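PDB 3OH8: nucleoside-diphosphate sugar epimerase (SulA family) from Corynebacterium glutamicum, which probably acts on nucleotide-activated sugars as an epimerase, using an NAD-dependent Rossmann-type domain joined to other modules in one chain. Local coordinates for residues A25-T30 and L36-Q41; T49-L54 and K59-H64; T346-R351 and I362-P367; A356-P361 and E421-T426. One frame throughout, in Å; residues are numbered along the deposited sequence.

Interaction 1 (A25-T30 and L36-Q41)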
loop_
_atom_site.group_PDB
_atom_site.type_symbol
_atom_site.label_atom_id
_atom_site.label_comp_id
_atom_site.label_asym_id
_atom_site.label_seq_id
_atom_site.Cartn_x
_atom_site.Cartn_y
_atom_site.Cartn_z
ATOM N N ALA A 25 -0.644 10.191 5.251
ATOM C CA ALA A 25 0.354 9.632 6.181
ATOM C C ALA A 25 -0.242 8.697 7.227
ATOM O O ALA A 25 0.320 7.633 7.528
ATOM C CB ALA A 25 1.178 10.760 6.864
ATOM N N VAL A 26 -1.380 9.091 7.794
ATOM C CA VAL A 26 -2.044 8.249 8.781
ATOM C C VAL A 26 -2.466 6.924 8.158
ATOM O O VAL A 26 -2.252 5.856 8.745
ATOM C CB VAL A 26 -3.266 8.940 9.431
ATOM C CG1 VAL A 26 -3.979 7.968 10.353
ATOM C CG2 VAL A 26 -2.826 10.200 10.194
ATOM N N ALA A 27 -3.035 6.987 6.956
ATOM C CA ALA A 27 -3.450 5.761 6.266
ATOM C C ALA A 27 -2.269 4.811 6.014
ATOM O O ALA A 27 -2.374 3.601 6.234
ATOM C CB ALA A 27 -4.172 6.097 4.953
ATOM N N ARG A 28 -1.144 5.360 5.564
ATOM C CA ARG A 28 0.040 4.538 5.272
ATOM C C ARG A 28 0.517 3.762 6.496
ATOM O O ARG A 28 0.876 2.592 6.388
ATOM C CB ARG A 28 1.194 5.384 4.697
ATOM C CG ARG A 28 0.904 6.102 3.371
ATOM C CD ARG A 28 0.584 5.122 2.241
ATOM N NE ARG A 28 1.756 4.345 1.848
ATOM C CZ ARG A 28 1.734 3.329 0.986
ATOM N NH1 ARG A 28 0.586 2.957 0.422
ATOM N NH2 ARG A 28 2.864 2.686 0.680
ATOM N N LEU A 29 0.513 4.393 7.670
ATOM C CA LEU A 29 1.050 3.737 8.868
ATOM C C LEU A 29 0.019 2.953 9.700
ATOM O O LEU A 29 0.368 2.320 10.700
ATOM C CB LEU A 29 1.791 4.756 9.757
ATOM C CG LEU A 29 2.902 5.537 9.062
ATOM C CD1 LEU A 29 3.745 6.327 10.103
ATOM C CD2 LEU A 29 3.784 4.596 8.229
ATOM N N THR A 30 -1.245 2.991 9.294
ATOM C CA THR A 30 -2.272 2.205 9.973
ATOM C C THR A 30 -2.077 0.724 9.631
ATOM O O THR A 30 -2.052 0.357 8.464
ATOM C CB THR A 30 -3.704 2.652 9.567
ATOM O OG1 THR A 30 -3.919 4.004 9.982
ATOM C CG2 THR A 30 -4.756 1.767 10.232
ATOM N N LEU A 36 -8.896 -1.157 11.852
ATOM C CA LEU A 36 -8.999 0.270 12.104
ATOM C C LEU A 36 -8.749 0.957 10.771
ATOM O O LEU A 36 -7.810 0.608 10.054
ATOM C CB LEU A 36 -7.902 0.667 13.097
ATOM C CG LEU A 36 -7.948 1.980 13.867
ATOM C CD1 LEU A 36 -9.115 1.976 14.829
ATOM C CD2 LEU A 36 -6.650 2.184 14.626
ATOM N N ASN A 37 -9.584 1.914 10.406
ATOM C CA ASN A 37 -9.315 2.664 9.188
ATOM C C ASN A 37 -9.707 4.123 9.300
ATOM O O ASN A 37 -10.857 4.444 9.590
ATOM C CB ASN A 37 -9.972 2.007 7.978
ATOM C CG ASN A 37 -9.343 0.670 7.641
ATOM O OD1 ASN A 37 -9.950 -0.383 7.845
ATOM N ND2 ASN A 37 -8.103 0.702 7.147
ATOM N N PRO A 38 -8.732 5.012 9.076
ATOM C CA PRO A 38 -8.958 6.454 9.162
ATOM C C PRO A 38 -9.958 6.860 8.091
ATOM O O PRO A 38 -9.762 6.553 6.909
ATOM C CB PRO A 38 -7.578 7.043 8.862
ATOM C CG PRO A 38 -6.900 5.989 8.012
ATOM C CD PRO A 38 -7.389 4.683 8.562
ATOM N N ILE A 39 -11.047 7.501 8.499
ATOM C CA ILE A 39 -12.029 7.943 7.524
ATOM C C ILE A 39 -11.980 9.452 7.301
ATOM O O ILE A 39 -12.537 9.958 6.332
ATOM C CB ILE A 39 -13.454 7.438 7.862
ATOM C CG1 ILE A 39 -13.833 7.772 9.304
ATOM C CG2 ILE A 39 -13.537 5.931 7.656
ATOM C CD1 ILE A 39 -15.187 7.199 9.712
ATOM N N THR A 40 -11.290 10.169 8.181
ATOM C CA THR A 40 -11.064 11.591 7.965
ATOM C C THR A 40 -9.577 11.956 8.038
ATOM O O THR A 40 -8.753 11.172 8.499
ATOM C CB THR A 40 -11.851 12.462 8.970
ATOM O OG1 THR A 40 -11.199 12.446 10.242
ATOM C CG2 THR A 40 -13.261 11.958 9.127
ATOM N N GLN A 41 -9.256 13.164 7.589
ATOM C CA GLN A 41 -7.891 13.680 7.616
ATOM C C GLN A 41 -7.745 14.903 8.526
ATOM O O GLN A 41 -8.238 15.989 8.204
ATOM C CB GLN A 41 -7.454 14.050 6.194
ATOM C CG GLN A 41 -6.037 14.602 6.095
ATOM C CD GLN A 41 -4.982 13.536 6.312
ATOM O OE1 GLN A 41 -4.197 13.616 7.253
ATOM N NE2 GLN A 41 -4.960 12.526 5.438
#

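Interaction 2 (T49-L54 and K59-H64)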
loop_
_atom_site.group_PDB
_atom_site.type_symbol
_atom_site.label_atom_id
_atom_site.label_comp_id
_atom_site.label_asym_id
_atom_site.label_seq_id
_atom_site.Cartn_x
_atom_site.Cartn_y
_atom_site.Cartn_z
ATOM N N THR A 49 -8.766 16.634 14.966
ATOM C CA THR A 49 -9.112 15.254 15.231
ATOM C C THR A 49 -9.149 14.388 13.976
ATOM O O THR A 49 -9.286 14.875 12.854
ATOM C CB THR A 49 -10.428 15.135 16.053
ATOM O OG1 THR A 49 -11.530 14.841 15.193
ATOM C CG2 THR A 49 -10.702 16.419 16.819
ATOM N N THR A 50 -8.983 13.095 14.195
ATOM C CA THR A 50 -9.032 12.100 13.139
ATOM C C THR A 50 -10.055 11.052 13.546
ATOM O O THR A 50 -10.024 10.585 14.682
ATOM C CB THR A 50 -7.675 11.406 12.991
ATOM O OG1 THR A 50 -6.684 12.379 12.651
ATOM C CG2 THR A 50 -7.743 10.322 11.906
ATOM N N ILE A 51 -10.966 10.699 12.640
ATOM C CA ILE A 51 -11.956 9.666 12.930
ATOM C C ILE A 51 -11.536 8.352 12.287
ATOM O O ILE A 51 -11.221 8.315 11.093
ATOM C CB ILE A 51 -13.370 10.034 12.378
ATOM C CG1 ILE A 51 -13.778 11.476 12.732
ATOM C CG2 ILE A 51 -14.421 9.026 12.861
ATOM C CD1 ILE A 51 -14.138 11.698 14.178
ATOM N N PHE A 52 -11.519 7.280 13.072
ATOM C CA PHE A 52 -11.246 5.946 12.547
ATOM C C PHE A 52 -12.512 5.091 12.581
ATOM O O PHE A 52 -13.251 5.116 13.560
ATOM C CB PHE A 52 -10.196 5.226 13.398
ATOM C CG PHE A 52 -8.818 5.815 13.317
ATOM C CD1 PHE A 52 -8.484 6.940 14.056
ATOM C CD2 PHE A 52 -7.849 5.229 12.521
ATOM C CE1 PHE A 52 -7.200 7.474 14.004
ATOM C CE2 PHE A 52 -6.558 5.759 12.455
ATOM C CZ PHE A 52 -6.237 6.880 13.198
ATOM N N SER A 53 -12.741 4.314 11.528
ATOM C CA SER A 53 -13.792 3.306 11.545
ATOM C C SER A 53 -13.267 2.046 12.223
ATOM O O SER A 53 -12.100 1.687 12.059
ATOM C CB SER A 53 -14.233 2.971 10.123
ATOM O OG SER A 53 -13.152 2.419 9.391
ATOM N N LEU A 54 -14.137 1.391 12.990
ATOM C CA LEU A 54 -13.828 0.145 13.681
ATOM C C LEU A 54 -14.888 -0.872 13.272
ATOM O O LEU A 54 -15.837 -0.522 12.578
ATOM C CB LEU A 54 -13.866 0.360 15.193
ATOM C CG LEU A 54 -12.606 0.882 15.893
ATOM C CD1 LEU A 54 -12.940 1.415 17.282
ATOM C CD2 LEU A 54 -11.566 -0.214 15.977
ATOM N N LYS A 59 -16.705 3.646 16.022
ATOM C CA LYS A 59 -15.723 4.620 15.556
ATOM C C LYS A 59 -14.802 5.087 16.663
ATOM O O LYS A 59 -15.200 5.200 17.824
ATOM C CB LYS A 59 -16.407 5.811 14.885
ATOM C CG LYS A 59 -17.115 5.424 13.613
ATOM C CD LYS A 59 -17.739 6.602 12.908
ATOM C CE LYS A 59 -18.685 6.113 11.816
ATOM N NZ LYS A 59 -19.126 7.203 10.904
ATOM N N TRP A 60 -13.553 5.343 16.298
ATOM C CA TRP A 60 -12.586 5.848 17.248
ATOM C C TRP A 60 -12.245 7.289 16.884
ATOM O O TRP A 60 -11.851 7.577 15.749
ATOM C CB TRP A 60 -11.335 4.974 17.241
ATOM C CG TRP A 60 -10.326 5.366 18.264
ATOM C CD1 TRP A 60 -10.567 5.699 19.564
ATOM C CD2 TRP A 60 -8.906 5.452 18.086
ATOM N NE1 TRP A 60 -9.388 5.991 20.205
ATOM C CE2 TRP A 60 -8.354 5.847 19.319
ATOM C CE3 TRP A 60 -8.051 5.235 17.007
ATOM C CZ2 TRP A 60 -6.986 6.027 19.501
ATOM C CZ3 TRP A 60 -6.690 5.417 17.190
ATOM C CH2 TRP A 60 -6.173 5.805 18.426
ATOM N N VAL A 61 -12.415 8.188 17.849
ATOM C CA VAL A 61 -12.152 9.602 17.638
ATOM C C VAL A 61 -10.806 9.930 18.266
ATOM O O VAL A 61 -10.687 10.007 19.482
ATOM C CB VAL A 61 -13.239 10.484 18.278
ATOM C CG1 VAL A 61 -12.923 11.964 18.071
ATOM C CG2 VAL A 61 -14.608 10.135 17.700
ATOM N N ALA A 62 -9.788 10.088 17.429
ATOM C CA ALA A 62 -8.464 10.434 17.917
ATOM C C ALA A 62 -8.262 11.933 17.801
ATOM O O ALA A 62 -8.819 12.569 16.911
ATOM C CB ALA A 62 -7.396 9.690 17.133
ATOM N N ARG A 63 -7.459 12.491 18.699
ATOM C CA ARG A 63 -7.271 13.932 18.762
ATOM C C ARG A 63 -5.786 14.233 18.950
ATOM O O ARG A 63 -5.123 13.578 19.740
ATOM C CB ARG A 63 -8.067 14.462 19.959
ATOM C CG ARG A 63 -8.573 15.893 19.847
ATOM C CD ARG A 63 -9.462 16.226 21.047
ATOM N NE ARG A 63 -9.338 17.620 21.464
ATOM C CZ ARG A 63 -8.441 18.066 22.337
ATOM N NH1 ARG A 63 -7.571 17.229 22.895
ATOM N NH2 ARG A 63 -8.410 19.355 22.653
ATOM N N HIS A 64 -5.257 15.214 18.225
ATOM C CA HIS A 64 -3.880 15.636 18.457
ATOM C C HIS A 64 -3.852 16.595 19.647
ATOM O O HIS A 64 -4.718 17.457 19.776
ATOM C CB HIS A 64 -3.282 16.312 17.227
ATOM C CG HIS A 64 -2.954 15.369 16.107
ATOM N ND1 HIS A 64 -3.175 15.678 14.783
ATOM C CD2 HIS A 64 -2.414 14.124 16.116
ATOM C CE1 HIS A 64 -2.788 14.667 14.026
ATOM N NE2 HIS A 64 -2.324 13.713 14.806
#

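Interaction 3 (T346-R351 and I362-P367)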
loop_
_atom_site.group_PDB
_atom_site.type_symbol
_atom_site.label_atom_id
_atom_site.label_comp_id
_atom_site.label_asym_id
_atom_site.label_seq_id
_atom_site.Cartn_x
_atom_site.Cartn_y
_atom_site.Cartn_z
ATOM N N THR A 346 1.368 -1.007 -5.399
ATOM C CA THR A 346 1.261 0.448 -5.456
ATOM C C THR A 346 2.584 1.104 -5.892
ATOM O O THR A 346 2.561 2.059 -6.672
ATOM C CB THR A 346 0.689 1.085 -4.153
ATOM O OG1 THR A 346 1.570 0.840 -3.051
ATOM C CG2 THR A 346 -0.690 0.494 -3.834
ATOM N N ASP A 347 3.723 0.597 -5.408
ATOM C CA ASP A 347 5.024 1.092 -5.885
ATOM C C ASP A 347 5.076 1.075 -7.409
ATOM O O ASP A 347 5.564 2.016 -8.044
ATOM C CB ASP A 347 6.182 0.261 -5.335
ATOM C CG ASP A 347 6.559 0.641 -3.904
ATOM O OD1 ASP A 347 5.898 1.521 -3.303
ATOM O OD2 ASP A 347 7.522 0.048 -3.382
ATOM N N ILE A 348 4.585 -0.017 -7.996
ATOM C CA ILE A 348 4.632 -0.174 -9.450
ATOM C C ILE A 348 3.714 0.834 -10.131
ATOM O O ILE A 348 4.095 1.455 -11.122
ATOM C CB ILE A 348 4.325 -1.630 -9.859
ATOM C CG1 ILE A 348 5.512 -2.520 -9.458
ATOM C CG2 ILE A 348 4.092 -1.736 -11.351
ATOM C CD1 ILE A 348 5.194 -4.020 -9.416
ATOM N N TYR A 349 2.516 1.026 -9.592
ATOM C CA TYR A 349 1.636 2.063 -10.135
ATOM C C TYR A 349 2.284 3.439 -10.039
ATOM O O TYR A 349 2.293 4.216 -11.000
ATOM C CB TYR A 349 0.286 2.069 -9.402
ATOM C CG TYR A 349 -0.722 1.119 -10.037
ATOM C CD1 TYR A 349 -1.410 1.478 -11.191
ATOM C CD2 TYR A 349 -0.996 -0.124 -9.465
ATOM C CE1 TYR A 349 -2.344 0.606 -11.778
ATOM C CE2 TYR A 349 -1.917 -0.994 -10.041
ATOM C CZ TYR A 349 -2.579 -0.626 -11.200
ATOM O OH TYR A 349 -3.496 -1.493 -11.768
ATOM N N TYR A 350 2.806 3.732 -8.854
ATOM C CA TYR A 350 3.412 5.028 -8.565
ATOM C C TYR A 350 4.562 5.258 -9.533
ATOM O O TYR A 350 4.624 6.293 -10.200
ATOM C CB TYR A 350 3.871 5.033 -7.103
ATOM C CG TYR A 350 4.250 6.374 -6.514
ATOM C CD1 TYR A 350 5.153 7.208 -7.149
ATOM C CD2 TYR A 350 3.732 6.778 -5.282
ATOM C CE1 TYR A 350 5.519 8.438 -6.579
ATOM C CE2 TYR A 350 4.086 7.992 -4.709
ATOM C CZ TYR A 350 4.983 8.815 -5.364
ATOM O OH TYR A 350 5.332 10.021 -4.789
ATOM N N ARG A 351 5.447 4.271 -9.654
ATOM C CA ARG A 351 6.521 4.363 -10.627
ATOM C C ARG A 351 6.003 4.592 -12.047
ATOM O O ARG A 351 6.538 5.431 -12.780
ATOM C CB ARG A 351 7.413 3.112 -10.601
ATOM C CG ARG A 351 8.593 3.252 -11.541
ATOM C CD ARG A 351 9.539 2.057 -11.561
ATOM N NE ARG A 351 10.602 2.340 -12.518
ATOM C CZ ARG A 351 11.826 1.831 -12.478
ATOM N NH1 ARG A 351 12.168 0.966 -11.533
ATOM N NH2 ARG A 351 12.715 2.213 -13.389
ATOM N N ILE A 362 3.124 -4.482 -18.190
ATOM C CA ILE A 362 4.069 -4.691 -17.105
ATOM C C ILE A 362 3.528 -5.790 -16.196
ATOM O O ILE A 362 2.413 -5.676 -15.701
ATOM C CB ILE A 362 4.217 -3.420 -16.268
ATOM C CG1 ILE A 362 4.701 -2.253 -17.140
ATOM C CG2 ILE A 362 5.164 -3.668 -15.130
ATOM C CD1 ILE A 362 6.127 -2.442 -17.695
ATOM N N ASN A 363 4.279 -6.875 -16.004
ATOM C CA ASN A 363 3.861 -7.887 -15.038
ATOM C C ASN A 363 4.102 -7.354 -13.626
ATOM O O ASN A 363 5.253 -7.214 -13.200
ATOM C CB ASN A 363 4.613 -9.209 -15.233
ATOM C CG ASN A 363 4.166 -9.976 -16.481
ATOM O OD1 ASN A 363 4.827 -10.931 -16.908
ATOM N ND2 ASN A 363 3.044 -9.580 -17.055
ATOM N N ALA A 364 3.033 -7.031 -12.906
ATOM C CA ALA A 364 3.194 -6.565 -11.526
ATOM C C ALA A 364 3.031 -7.756 -10.606
ATOM O O ALA A 364 1.948 -8.011 -10.089
ATOM C CB ALA A 364 2.187 -5.480 -11.193
ATOM N N VAL A 365 4.118 -8.502 -10.454
ATOM C CA VAL A 365 4.153 -9.715 -9.658
ATOM C C VAL A 365 5.503 -9.723 -8.965
ATOM O O VAL A 365 6.467 -9.169 -9.479
ATOM C CB VAL A 365 4.055 -10.985 -10.553
ATOM C CG1 VAL A 365 2.757 -10.969 -11.382
ATOM C CG2 VAL A 365 5.288 -11.096 -11.464
ATOM N N ALA A 366 5.574 -10.329 -7.788
ATOM C CA ALA A 366 6.862 -10.500 -7.130
ATOM C C ALA A 366 7.746 -11.403 -7.988
ATOM O O ALA A 366 7.238 -12.218 -8.748
ATOM C CB ALA A 366 6.670 -11.091 -5.726
ATOM N N PRO A 367 9.075 -11.237 -7.885
ATOM C CA PRO A 367 10.050 -12.051 -8.621
ATOM C C PRO A 367 9.868 -13.558 -8.386
ATOM O O PRO A 367 10.284 -14.339 -9.235
ATOM C CB PRO A 367 11.396 -11.613 -8.035
ATOM C CG PRO A 367 11.168 -10.244 -7.483
ATOM C CD PRO A 367 9.713 -10.168 -7.084
#

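Interaction 4 (A356-P361 and E421-T426)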
loop_
_atom_site.group_PDB
_atom_site.type_symbol
_atom_site.label_atom_id
_atom_site.label_comp_id
_atom_site.label_asym_id
_atom_site.label_seq_id
_atom_site.Cartn_x
_atom_site.Cartn_y
_atom_site.Cartn_z
ATOM N N ALA A 356 8.673 7.785 -17.300
ATOM C CA ALA A 356 8.362 7.663 -18.718
ATOM C C ALA A 356 8.986 6.420 -19.370
ATOM O O ALA A 356 8.681 6.125 -20.515
ATOM C CB ALA A 356 8.778 8.920 -19.465
ATOM N N GLN A 357 9.846 5.694 -18.650
ATOM C CA GLN A 357 10.410 4.444 -19.177
ATOM C C GLN A 357 9.372 3.331 -19.221
ATOM O O GLN A 357 9.542 2.322 -19.916
ATOM C CB GLN A 357 11.560 3.948 -18.306
ATOM C CG GLN A 357 12.834 4.748 -18.382
ATOM C CD GLN A 357 13.870 4.245 -17.388
ATOM O OE1 GLN A 357 13.669 4.319 -16.174
ATOM N NE2 GLN A 357 14.980 3.728 -17.899
ATOM N N ILE A 358 8.307 3.506 -18.454
ATOM C CA ILE A 358 7.297 2.463 -18.302
ATOM C C ILE A 358 6.191 2.608 -19.336
ATOM O O ILE A 358 5.429 3.575 -19.319
ATOM C CB ILE A 358 6.704 2.472 -16.876
ATOM C CG1 ILE A 358 7.818 2.160 -15.874
ATOM C CG2 ILE A 358 5.563 1.461 -16.746
ATOM C CD1 ILE A 358 7.362 2.096 -14.462
ATOM N N SER A 359 6.108 1.650 -20.250
ATOM C CA SER A 359 5.001 1.647 -21.192
ATOM C C SER A 359 4.751 0.238 -21.705
ATOM O O SER A 359 5.631 -0.629 -21.609
ATOM C CB SER A 359 5.257 2.618 -22.354
ATOM O OG SER A 359 6.119 2.058 -23.313
ATOM N N GLY A 360 3.550 0.005 -22.233
ATOM C CA GLY A 360 3.164 -1.338 -22.654
ATOM C C GLY A 360 2.800 -2.188 -21.450
ATOM O O GLY A 360 2.559 -1.656 -20.356
ATOM N N PRO A 361 2.751 -3.513 -21.634
ATOM C CA PRO A 361 2.408 -4.419 -20.530
ATOM C C PRO A 361 3.509 -4.497 -19.465
ATOM O O PRO A 361 4.685 -4.552 -19.805
ATOM C CB PRO A 361 2.270 -5.777 -21.224
ATOM C CG PRO A 361 3.172 -5.669 -22.441
ATOM C CD PRO A 361 3.017 -4.235 -22.895
ATOM N N GLU A 421 12.499 -6.161 -13.750
ATOM C CA GLU A 421 13.851 -6.627 -13.456
ATOM C C GLU A 421 14.843 -6.028 -14.455
ATOM O O GLU A 421 15.964 -5.684 -14.085
ATOM C CB GLU A 421 13.921 -8.153 -13.456
ATOM C CG GLU A 421 13.226 -8.795 -12.259
ATOM C CD GLU A 421 13.006 -10.289 -12.431
ATOM O OE1 GLU A 421 12.885 -10.754 -13.586
ATOM O OE2 GLU A 421 12.936 -10.996 -11.405
ATOM N N ASN A 422 14.418 -5.893 -15.711
ATOM C CA ASN A 422 15.264 -5.302 -16.743
ATOM C C ASN A 422 15.549 -3.832 -16.473
ATOM O O ASN A 422 16.581 -3.306 -16.900
ATOM C CB ASN A 422 14.632 -5.456 -18.121
ATOM C CG ASN A 422 14.761 -6.868 -18.661
ATOM O OD1 ASN A 422 15.605 -7.641 -18.207
ATOM N ND2 ASN A 422 13.922 -7.212 -19.634
ATOM N N LEU A 423 14.622 -3.179 -15.775
ATOM C CA LEU A 423 14.777 -1.782 -15.377
ATOM C C LEU A 423 15.484 -1.646 -14.022
ATOM O O LEU A 423 15.701 -0.539 -13.541
ATOM C CB LEU A 423 13.407 -1.086 -15.339
ATOM C CG LEU A 423 12.629 -0.943 -16.652
ATOM C CD1 LEU A 423 11.179 -0.550 -16.407
ATOM C CD2 LEU A 423 13.299 0.045 -17.595
ATOM N N SER A 424 15.843 -2.775 -13.414
ATOM C CA SER A 424 16.492 -2.781 -12.108
ATOM C C SER A 424 15.553 -2.316 -10.993
ATOM O O SER A 424 15.987 -1.693 -10.022
ATOM C CB SER A 424 17.750 -1.901 -12.129
ATOM O OG SER A 424 18.717 -2.406 -13.031
ATOM N N HIS A 425 14.265 -2.608 -11.139
ATOM C CA HIS A 425 13.290 -2.260 -10.109
ATOM C C HIS A 425 13.633 -2.957 -8.799
ATOM O O HIS A 425 13.974 -4.137 -8.781
ATOM C CB HIS A 425 11.880 -2.657 -10.573
ATOM C CG HIS A 425 10.790 -2.221 -9.648
ATOM N ND1 HIS A 425 10.355 -0.917 -9.576
ATOM C CD2 HIS A 425 10.036 -2.921 -8.765
ATOM C CE1 HIS A 425 9.385 -0.826 -8.684
ATOM N NE2 HIS A 425 9.179 -2.027 -8.173
ATOM N N THR A 426 13.523 -2.227 -7.696
ATOM C CA THR A 426 13.698 -2.800 -6.373
ATOM C C THR A 426 12.324 -3.181 -5.831
ATOM O O THR A 426 11.395 -2.375 -5.856
ATOM C CB THR A 426 14.377 -1.780 -5.422
ATOM O OG1 THR A 426 15.720 -1.521 -5.870
ATOM C CG2 THR A 426 14.406 -2.287 -3.973
#

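Interaction 1 (A25-T30 and L36-Q41)
Thr-30 and Pro-38 reach toward each other where helix 25-29 passes over strand 37-38, and the packing is closest around them. The hydroxyl OG1 of Thr-30 lies 3.8 Å from CD of Pro-38, while its methyl CG2 goes the other way along the strand and sits 3.3 Å from the carbonyl O of Leu-36. The pyrrolidine ring also rests on the helix backbone, with CG of Pro-38 3.9 Å from CA of Ala-27. The Thr-30 hydroxyl is turned by its own bond back into the helix: OG1 donates to Val-26 O at 2.8 Å, approaching from above that carbonyl's plane, and this leaves CG2 as the branch that faces Leu-36.

Toward the start of the helix the contact thins. Val-26 and Pro-38 pass alongside, running opposite ways, and with CG1 placed opposite the backbone N (chi1 175°) one methyl comes to 4.0 Å from CB of Pro-38. Val-26 and Pro-38 both remain partly exposed, whereas Thr-30 is buried.

Val-26, Leu-36 and Pro-38 all touch Phe-52 of the neighbouring strand 49-53, and Ala-27 touches Ala-165 on helix 158-169. The seven-stranded antiparallel sheet with its long helix 119-139 is consistent with a helix-grip fold, and this contact lays a short helix against the edge strand of that sheet. No hydrogen bond crosses between the two segments, so van der Waals packing, much of it on the proline ring, joins them, while the threonine hydroxyl is satisfied within its own segment, by the carbonyl of Val-26.

Interaction 2 (T49-L54 and K59-H64)
Phe-52 and Trp-60 stand side by side on one face of a beta hairpin, pointing the same way from a hydrogen-bonded antiparallel pair. Their rings meet obliquely: the planes of the phenyl and the six-membered indole ring are inclined by 38°, and the centroids are 5.0 Å apart. The closest atoms are Phe-52 CD1 and Trp-60 CE3, at 3.4 Å. Farther along, CZ3 of Trp-60 lies over one phenyl face, offset toward its rim. Trp-60 has CG opposite its backbone N (chi1 -176°), which swings the indole along the strand toward Ala-62. That alanine's CB fits both rings, meeting the phenyl near its plane, 3.8 Å from Phe-52 CE1, and lying off-centre over a face of the indole. Beyond Phe-52, Leu-54 puts CD1 3.9 Å from Trp-60 CB. Leu-36 packs on Phe-52, and Trp-90 meets Trp-60 edge-to-face, so this side belongs to the interior.

The other face is plainer and largely exposed. CD1 of Ile-51 lies 3.9 Å from CG2 of Val-61, the two chains pointing the same way, and at the far end CG2 of Thr-49 meets CG of Arg-63 at 3.7 Å.

Four backbone hydrogen bonds fix the register, two each for Thr-50 with Ala-62 and Phe-52 with Trp-60; the one from Phe-52 N to Trp-60 O is 2.7 Å long and almost straight. The hairpin thus divides its chemistry: a mainly apolar face, led by the two aromatic rings, turned inward, and an outer face where aliphatic stems carry the charged ends of Lys-59 and Arg-63.

Interaction 3 (T346-R351 and I362-P367)
Ile-348 on helix 342-354 and Ala-364 on strand 360-364 mark the nearest approach of the two backbones, with 6.9 Å between their CA atoms. The helix keeps regular turns here, for example Tyr-350 N to Thr-346 O. Ala-364 is held in the sheet by backbone bonds to Arg-303 and Gly-305 of strand 298-308.

A single side chain of the helix does nearly all the touching. The side chain of Ile-348 leaves the helix toward the strand, and its CG1 branch runs on extended (chi2 163°), so that CD1 reaches 3.8 Å from CB of Ala-364. The second branch, CG2, turns to Ile-362 and stands 4.4 Å from that residue's CG2, a looser touch. On the strand, Ile-362 and Ala-364 face the helix, whereas Asn-363 between them points away. Leu-420 of helix 418-422 packs on both isoleucines.

Helix 342-354 connects strands 336-341 and 360-364, each parallel to strand 298-308, in a beta-alpha-beta crossover of the Rossmann-type sheet. All three touching residues are buried and wholly aliphatic, and no hydrogen bond crosses, so between these two segments the contact is purely aliphatic packing, with the small alanine giving room to the tip of the isoleucine.

Interaction 4 (A356-P361 and E421-T426)
Leu-423 spreads its two methyls over the side chains of Gln-357 and Ile-358. CD2 comes 4.3 Å from the amide carbon CD of Gln-357, and the two side chains overlap along their lengths, head against tail. CD1 turns to the second neighbour and lies 4.4 Å from CG1 of Ile-358. The glutamine is stretched out beyond CG (chi2 175°), which carries its amide to the leucine while its backbone stays far off: the CA atoms of Gln-357 and Leu-423 are 8.5 Å apart. Ile-358 does not aim at the leucine directly; it is buried, with Ala-300 of strand 298-308 and Ala-352 of helix 342-354 also against it.

Leucine and turn belong together, because the chain here leaves helix 418-422 through a Schellman motif. Ser-424 takes a positive phi of 68°, and its N bonds back to Glu-421 O at 3.0 Å, just after Leu-423 has been delivered to the contact. The partner segment leads from helix 342-354 into strand 360-364 of the Rossmann-type sheet, so a part of the chain in the DUF1731 family region is laid against the epimerase-family region some sixty residues earlier in sequence. The touch is light, made without hydrogen bonds between the segments, and Gln-357 is on its exposed side. Arg-351 of helix 342-354 lines the inner side, packing on Gln-357, Ile-358 and Leu-423 alike.

How the interactions relate
The four contacts form two pairs. Interactions 1 and 2 have centres about 9 Å apart and share the antiparallel sheet: Asn-37 O and Ser-53 N, at 2.7 Å, probably hydrogen-bond between their neighbouring strands. Interactions 3 and 4, also about 9 Å apart centre to centre, both use strand 360-364 and alternate along the chain. Arg-351 bridges them, with NH1 3.3 Å from ND1 of His-425 in a probable hydrogen bond. Between the pairs the ties are thin: interactions 1 and 3, about 23 Å apart between centres, meet where Arg-28 NH1 lies 4.2 Å from Thr-346 OG1, whereas interactions 2 and 4 are about 39 Å apart between centres, on opposite sides of the chain's centre.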